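Local coordinates for variant surface glycoprotein MITAT 1.1 (Trypanosoma brucei brucei, PDB 5LY9), which forms the dense coat on the surface of the parasite and, through antigenic switching among many such glycoproteins, lets the trypanosome evade the host immune response, at residues 133-137 with 138-142; 353-356 with 357-361. All coordinates share one frame; numbering follows the deposited sequence.

Contact 1. Residues 133-137 with 138-142; sequences ATRRE and TKLDD
Arg136 and Lys139 form the hydrogen-bonded pair that closes an antiparallel beta hairpin, with a type II' turn running from Arg136 to Lys139 and Arg135 facing Leu140 as the next, non-hydrogen-bonded pair. The pair bonds both ways, Arg136 N to Lys139 O at 2.9 Å and Lys139 N to Arg136 O, and beyond the strands Asp141 N donates to Thr134 O. Asp141 adds a side-chain bond to this open end: its OD1 takes the Thr134 N-H at 3.0 Å, nearly straight at 165° but from well above the carboxylate plane. On the face of Arg135 and Leu140, the leucine CG lies under one face of the guanidinium, 3.6 Å from Arg135 NH2. A bend at chi3 (-72°) brings the guanidinium across toward the second strand, over Leu140, and NH1 donates in plane to a lone pair of Glu137 O at 3.1 Å; NE forms a salt bridge with Glu113 and NH2 bonds to Cys145 O. On the face of Arg136 and Lys139, the Arg136 guanidinium lies flat over Thr134 CG2, its NH1 and Asp141 OD1 both held by one water. A second water joins NH1 to Thr134 O and Asp141 O, and a third links Thr134 OG1 to Asp141 OD1. Trp11 of helix 8-21 packs against Ala133, Leu140 and Asp141. The hairpin is thus pinned at both ends, and one amide and two waters grip Asp141 OD1, probably stabilising its negative charge.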
ATOM      1  N   ALA A 133       1.730  -1.975  36.730  1.00 24.68           N
ATOM      2  CA  ALA A 133       2.787  -2.339  35.833  1.00 25.13           C
ATOM      3  C   ALA A 133       3.793  -1.237  35.803  1.00 26.07           C
ATOM      4  O   ALA A 133       3.433  -0.056  35.957  1.00 25.38           O
ATOM      5  CB  ALA A 133       2.181  -2.525  34.435  1.00 26.17           C
ATOM      6  N   THR A 134       5.053  -1.591  35.616  1.00 26.48           N
ATOM      7  CA  THR A 134       6.117  -0.642  35.572  1.00 26.59           C
ATOM      8  C   THR A 134       6.604  -0.450  34.194  1.00 26.12           C
ATOM      9  O   THR A 134       6.997  -1.449  33.515  1.00 25.16           O
ATOM     10  CB  THR A 134       7.296  -1.144  36.419  1.00 30.00           C
ATOM     11  OG1 THR A 134       6.817  -1.366  37.752  1.00 30.31           O
ATOM     12  CG2 THR A 134       8.476  -0.135  36.464  1.00 31.12           C
ATOM     13  N   ARG A 135       6.593   0.796  33.714  1.00 25.56           N
ATOM     14  CA  ARG A 135       7.143   1.044  32.404  1.00 25.63           C
ATOM     15  C   ARG A 135       8.600   1.275  32.533  1.00 26.17           C
ATOM     16  O   ARG A 135       9.066   2.087  33.369  1.00 25.00           O
ATOM     17  CB  ARG A 135       6.559   2.298  31.722  1.00 27.07           C
ATOM     18  CG  ARG A 135       7.169   2.387  30.315  1.00 27.16           C
ATOM     19  CD  ARG A 135       6.371   3.191  29.386  1.00 26.88           C
ATOM     20  NE  ARG A 135       5.156   2.539  28.999  1.00 26.53           N
ATOM     21  CZ  ARG A 135       5.048   1.735  27.945  1.00 25.67           C
ATOM     22  NH1 ARG A 135       6.124   1.346  27.286  1.00 23.97           N
ATOM     23  NH2 ARG A 135       3.866   1.316  27.596  1.00 24.57           N
ATOM     24  N   ARG A 136       9.360   0.584  31.701  1.00 27.71           N
ATOM     25  CA  ARG A 136      10.778   0.852  31.498  1.00 29.48           C
ATOM     26  C   ARG A 136      11.028   0.981  30.014  1.00 29.93           C
ATOM     27  O   ARG A 136      11.033  -0.029  29.304  1.00 28.93           O
ATOM     28  CB  ARG A 136      11.633  -0.270  32.090  1.00 32.64           C
ATOM     29  CG  ARG A 136      11.278  -0.653  33.521  1.00 37.62           C
ATOM     30  CD  ARG A 136      12.313  -1.616  34.136  1.00 43.19           C
ATOM     31  NE  ARG A 136      12.040  -1.862  35.562  1.00 45.29           N
ATOM     32  CZ  ARG A 136      11.056  -2.638  36.021  1.00 49.44           C
ATOM     33  NH1 ARG A 136      10.220  -3.285  35.205  1.00 50.12           N
ATOM     34  NH2 ARG A 136      10.884  -2.742  37.329  1.00 53.30           N
ATOM     35  N   GLU A 137      11.202   2.205  29.532  1.00 27.67           N
ATOM     36  CA  GLU A 137      11.365   2.450  28.088  1.00 28.66           C
ATOM     37  C   GLU A 137      10.175   1.885  27.355  1.00 26.60           C
ATOM     38  O   GLU A 137       9.028   2.253  27.635  1.00 26.27           O
ATOM     39  CB  GLU A 137      12.660   1.832  27.578  1.00 32.29           C
ATOM     40  CG  GLU A 137      13.821   1.986  28.492  1.00 40.49           C
ATOM     41  CD  GLU A 137      14.219   3.373  28.607  1.00 48.13           C
ATOM     42  OE1 GLU A 137      14.250   4.007  27.522  1.00 61.63           O
ATOM     43  OE2 GLU A 137      14.513   3.808  29.765  1.00 61.51           O
ATOM     44  N   THR A 138      10.388   0.912  26.470  1.00 23.84           N
ATOM     45  CA  THR A 138       9.289   0.403  25.638  1.00 24.30           C
ATOM     46  C   THR A 138       8.552  -0.778  26.262  1.00 23.12           C
ATOM     47  O   THR A 138       7.596  -1.241  25.704  1.00 24.09           O
ATOM     48  CB  THR A 138       9.837  -0.061  24.303  1.00 24.47           C
ATOM     49  OG1 THR A 138      10.871  -1.029  24.522  1.00 24.56           O
ATOM     50  CG2 THR A 138      10.312   1.133  23.523  1.00 27.08           C
ATOM     51  N   LYS A 139       8.973  -1.212  27.425  1.00 23.28           N
ATOM     52  CA  LYS A 139       8.456  -2.387  28.117  1.00 23.99           C
ATOM     53  C   LYS A 139       7.463  -2.001  29.230  1.00 24.44           C
ATOM     54  O   LYS A 139       7.667  -0.993  29.927  1.00 23.99           O
ATOM     55  CB  LYS A 139       9.589  -3.118  28.808  1.00 27.00           C
ATOM     56  CG  LYS A 139      10.660  -3.660  27.892  1.00 28.93           C
ATOM     57  CD  LYS A 139      11.858  -4.170  28.667  1.00 31.03           C
ATOM     58  CE  LYS A 139      12.651  -3.215  29.547  1.00 34.69           C
ATOM     59  NZ  LYS A 139      13.410  -2.355  28.694  1.00 37.10           N
ATOM     60  N   LEU A 140       6.440  -2.822  29.410  1.00 23.26           N
ATOM     61  CA  LEU A 140       5.595  -2.760  30.572  1.00 23.60           C
ATOM     62  C   LEU A 140       5.810  -4.066  31.266  1.00 26.35           C
ATOM     63  O   LEU A 140       5.534  -5.112  30.746  1.00 24.00           O
ATOM     64  CB  LEU A 140       4.097  -2.637  30.198  1.00 24.51           C
ATOM     65  CG  LEU A 140       3.551  -1.276  30.015  1.00 26.41           C
ATOM     66  CD1 LEU A 140       2.070  -1.413  29.552  1.00 26.85           C
ATOM     67  CD2 LEU A 140       3.676  -0.421  31.264  1.00 25.35           C
ATOM     68  N   ASP A 141       6.325  -3.964  32.487  1.00 28.33           N
ATOM     69  CA  ASP A 141       6.998  -5.078  33.140  1.00 30.69           C
ATOM     70  C   ASP A 141       7.935  -5.812  32.196  1.00 30.99           C
ATOM     71  O   ASP A 141       8.923  -5.263  31.684  1.00 30.05           O
ATOM     72  CB  ASP A 141       5.951  -5.970  33.749  1.00 33.09           C
ATOM     73  CG  ASP A 141       5.244  -5.324  34.978  1.00 35.53           C
ATOM     74  OD1 ASP A 141       5.771  -4.448  35.789  1.00 35.98           O
ATOM     75  OD2 ASP A 141       4.120  -5.777  35.103  1.00 35.71           O
ATOM     76  N   ASP A 142       7.685  -7.050  31.958  1.00 30.41           N
ATOM     77  CA  ASP A 142       8.643  -7.718  31.098  1.00 32.92           C
ATOM     78  C   ASP A 142       8.169  -7.794  29.652  1.00 27.97           C
ATOM     79  O   ASP A 142       8.768  -8.508  28.903  1.00 26.99           O
ATOM     80  CB  ASP A 142       8.937  -9.101  31.649  1.00 34.94           C
ATOM     81  CG  ASP A 142       7.715  -9.960  31.818  1.00 42.00           C
ATOM     82  OD1 ASP A 142       6.580  -9.421  31.926  1.00 43.68           O
ATOM     83  OD2 ASP A 142       7.902 -11.228  31.900  1.00 51.24           O
TER
HETATM   84  O   HOH W   1       9.361  -2.917  32.573  1.00 34.55           O
HETATM   85  O   HOH W   2       5.276  -3.504  38.092  1.00 39.96           O
HETATM   86  O   HOH W   3       8.308  -4.602  36.530  1.00 33.19           O

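Contact 2. Residues 353-356 with 357-361; sequences YEMI and AAQNV
Met355 and Gln359 stand one turn apart on the same flank of the alpha-helix 343-367, and their side chains cross obliquely, the methionine CG 4.2 Å from the amide carbon CD of the glutamine. This i to i+4 neighbourhood belongs to the A-type N-terminal domain of the glycoprotein, whose long helices pack into an elongated bundle. Gln359 has CG anti to its carbonyl carbon (chi1 -70°), which lays that methylene against the preceding turn, 3.3 Å from Met355 O. From there the glutamine runs extended, and its amide oxygen hangs beside Ile356: OE1 is 3.7 Å from Ile356 CA and 4.1 Å from CG1. Gln359 thus lies against both Met355 and Ile356 with its aliphatic part and amide, and the side chains meet by van der Waals contact.

The same flank faces the second subunit. Met355 lies on Thr66 and both Ala358 and Gln359 on Leu62, all three contacts being with residues of the second subunit, while Glu354 OE1 makes a salt bridge to Arg69 of the second subunit. Within the chain, Tyr353 packs on Ile51, Ala54 and Lys55 of helix 24-55, and Ile356 meets Ile328. Beneath the side chains the i to i+4 backbone hydrogen bonds of the helix continue through the segment, among them Gln359 N to Met355 O at 2.9 Å. One turn earlier on the dimer side, the small Ala358 methyl, CB, sits 3.6 Å from Glu354 O.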
ATOM      1  N   TYR A 353      19.304  -4.874 -30.891  1.00 26.33           N
ATOM      2  CA  TYR A 353      19.174  -6.036 -31.833  1.00 27.31           C
ATOM      3  C   TYR A 353      17.984  -5.940 -32.732  1.00 28.26           C
ATOM      4  O   TYR A 353      18.103  -6.487 -33.803  1.00 31.74           O
ATOM      5  CB  TYR A 353      19.175  -7.418 -31.152  1.00 26.66           C
ATOM      6  CG  TYR A 353      20.543  -7.903 -30.824  1.00 25.54           C
ATOM      7  CD1 TYR A 353      21.433  -8.292 -31.825  1.00 27.92           C
ATOM      8  CD2 TYR A 353      20.977  -7.975 -29.516  1.00 26.74           C
ATOM      9  CE1 TYR A 353      22.701  -8.726 -31.502  1.00 28.62           C
ATOM     10  CE2 TYR A 353      22.253  -8.355 -29.191  1.00 27.37           C
ATOM     11  CZ  TYR A 353      23.106  -8.779 -30.186  1.00 28.45           C
ATOM     12  OH  TYR A 353      24.352  -9.231 -29.846  1.00 29.44           O
ATOM     13  N   GLU A 354      16.871  -5.325 -32.338  1.00 28.29           N
ATOM     14  CA  GLU A 354      15.752  -5.092 -33.283  1.00 28.62           C
ATOM     15  C   GLU A 354      16.230  -4.162 -34.495  1.00 29.91           C
ATOM     16  O   GLU A 354      15.750  -4.293 -35.669  1.00 30.09           O
ATOM     17  CB  GLU A 354      14.506  -4.516 -32.628  1.00 30.89           C
ATOM     18  CG  GLU A 354      13.685  -5.412 -31.651  1.00 30.51           C
ATOM     19  CD  GLU A 354      12.426  -4.707 -30.972  1.00 32.55           C
ATOM     20  OE1 GLU A 354      12.197  -3.459 -31.118  1.00 29.16           O
ATOM     21  OE2 GLU A 354      11.657  -5.425 -30.216  1.00 34.92           O
ATOM     22  N   MET A 355      17.110  -3.213 -34.226  1.00 27.99           N
ATOM     23  CA  MET A 355      17.623  -2.346 -35.260  1.00 27.85           C
ATOM     24  C   MET A 355      18.499  -3.172 -36.172  1.00 27.68           C
ATOM     25  O   MET A 355      18.356  -3.125 -37.399  1.00 27.75           O
ATOM     26  CB  MET A 355      18.461  -1.177 -34.698  1.00 28.27           C
ATOM     27  CG  MET A 355      18.822  -0.157 -35.772  1.00 28.90           C
ATOM     28  SD  MET A 355      19.643   1.272 -35.046  1.00 30.84           S
ATOM     29  CE  MET A 355      21.081   0.556 -34.398  1.00 31.33           C
ATOM     30  N   ILE A 356      19.380  -3.946 -35.581  1.00 27.39           N
ATOM     31  CA  ILE A 356      20.301  -4.804 -36.315  1.00 29.82           C
ATOM     32  C   ILE A 356      19.550  -5.786 -37.179  1.00 30.56           C
ATOM     33  O   ILE A 356      19.946  -6.016 -38.359  1.00 31.88           O
ATOM     34  CB  ILE A 356      21.260  -5.539 -35.376  1.00 31.21           C
ATOM     35  CG1 ILE A 356      22.293  -4.571 -34.818  1.00 30.40           C
ATOM     36  CG2 ILE A 356      21.941  -6.710 -36.120  1.00 33.46           C
ATOM     37  CD1 ILE A 356      23.083  -5.093 -33.636  1.00 32.30           C
ATOM     38  N   ALA A 357      18.458  -6.309 -36.656  1.00 29.78           N
ATOM     39  CA  ALA A 357      17.640  -7.280 -37.399  1.00 33.09           C
ATOM     40  C   ALA A 357      16.975  -6.629 -38.614  1.00 33.55           C
ATOM     41  O   ALA A 357      16.826  -7.283 -39.697  1.00 36.16           O
ATOM     42  CB  ALA A 357      16.541  -7.848 -36.495  1.00 31.91           C
ATOM     43  N   ALA A 358      16.514  -5.382 -38.431  1.00 30.72           N
ATOM     44  CA  ALA A 358      15.947  -4.636 -39.565  1.00 32.99           C
ATOM     45  C   ALA A 358      17.026  -4.368 -40.597  1.00 32.94           C
ATOM     46  O   ALA A 358      16.758  -4.536 -41.793  1.00 34.89           O
ATOM     47  CB  ALA A 358      15.260  -3.328 -39.137  1.00 30.85           C
ATOM     48  N   GLN A 359      18.219  -3.956 -40.160  1.00 31.70           N
ATOM     49  CA  GLN A 359      19.280  -3.678 -41.059  1.00 33.96           C
ATOM     50  C   GLN A 359      19.605  -4.905 -41.883  1.00 33.98           C
ATOM     51  O   GLN A 359      19.918  -4.783 -43.079  1.00 34.80           O
ATOM     52  CB  GLN A 359      20.542  -3.189 -40.323  1.00 36.02           C
ATOM     53  CG  GLN A 359      20.334  -1.794 -39.741  1.00 39.40           C
ATOM     54  CD  GLN A 359      21.429  -1.229 -38.836  1.00 42.38           C
ATOM     55  OE1 GLN A 359      22.003  -1.925 -37.965  1.00 43.55           O
ATOM     56  NE2 GLN A 359      21.670   0.088 -38.994  1.00 42.11           N
ATOM     57  N   ASN A 360      19.541  -6.071 -41.248  1.00 35.02           N
ATOM     58  CA  ASN A 360      19.815  -7.370 -41.890  1.00 35.48           C
ATOM     59  C   ASN A 360      18.920  -7.590 -43.099  1.00 34.98           C
ATOM     60  O   ASN A 360      19.382  -8.023 -44.144  1.00 35.71           O
ATOM     61  CB  ASN A 360      19.580  -8.542 -40.874  1.00 38.41           C
ATOM     62  CG  ASN A 360      19.959  -9.920 -41.442  1.00 43.31           C
ATOM     63  OD1 ASN A 360      20.989 -10.031 -42.127  1.00 46.93           O
ATOM     64  ND2 ASN A 360      19.142 -10.990 -41.163  1.00 42.33           N
ATOM     65  N   VAL A 361      17.623  -7.331 -42.927  1.00 34.11           N
ATOM     66  CA  VAL A 361      16.651  -7.466 -43.992  1.00 34.10           C
ATOM     67  C   VAL A 361      16.941  -6.523 -45.138  1.00 36.82           C
ATOM     68  O   VAL A 361      16.958  -6.925 -46.276  1.00 38.40           O
ATOM     69  CB  VAL A 361      15.225  -7.269 -43.502  1.00 34.88           C
ATOM     70  CG1 VAL A 361      14.237  -7.227 -44.671  1.00 35.21           C
ATOM     71  CG2 VAL A 361      14.872  -8.359 -42.525  1.00 35.10           C
TER

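Overall arrangement
The two contacts illustrate how an elongated fold can carry quite different local structures towards its two ends. Contact 1 comes first in the chain, on the hairpin of strands 135-136 and 139-140 within a small three-stranded antiparallel sheet; contact 2 follows in helix 343-367, the last helix of the chain. They share no element and lie on opposite sides of the chain's centre, their centres about 70 Å apart and their nearest atoms about 54 Å apart. The hairpin packs on helix 8-21 of its own chain, with no other subunit touching it, whereas residues 353-361 help form the dimer interface. Each contact thus belongs to a separate region of the coat protein's N-terminal domain.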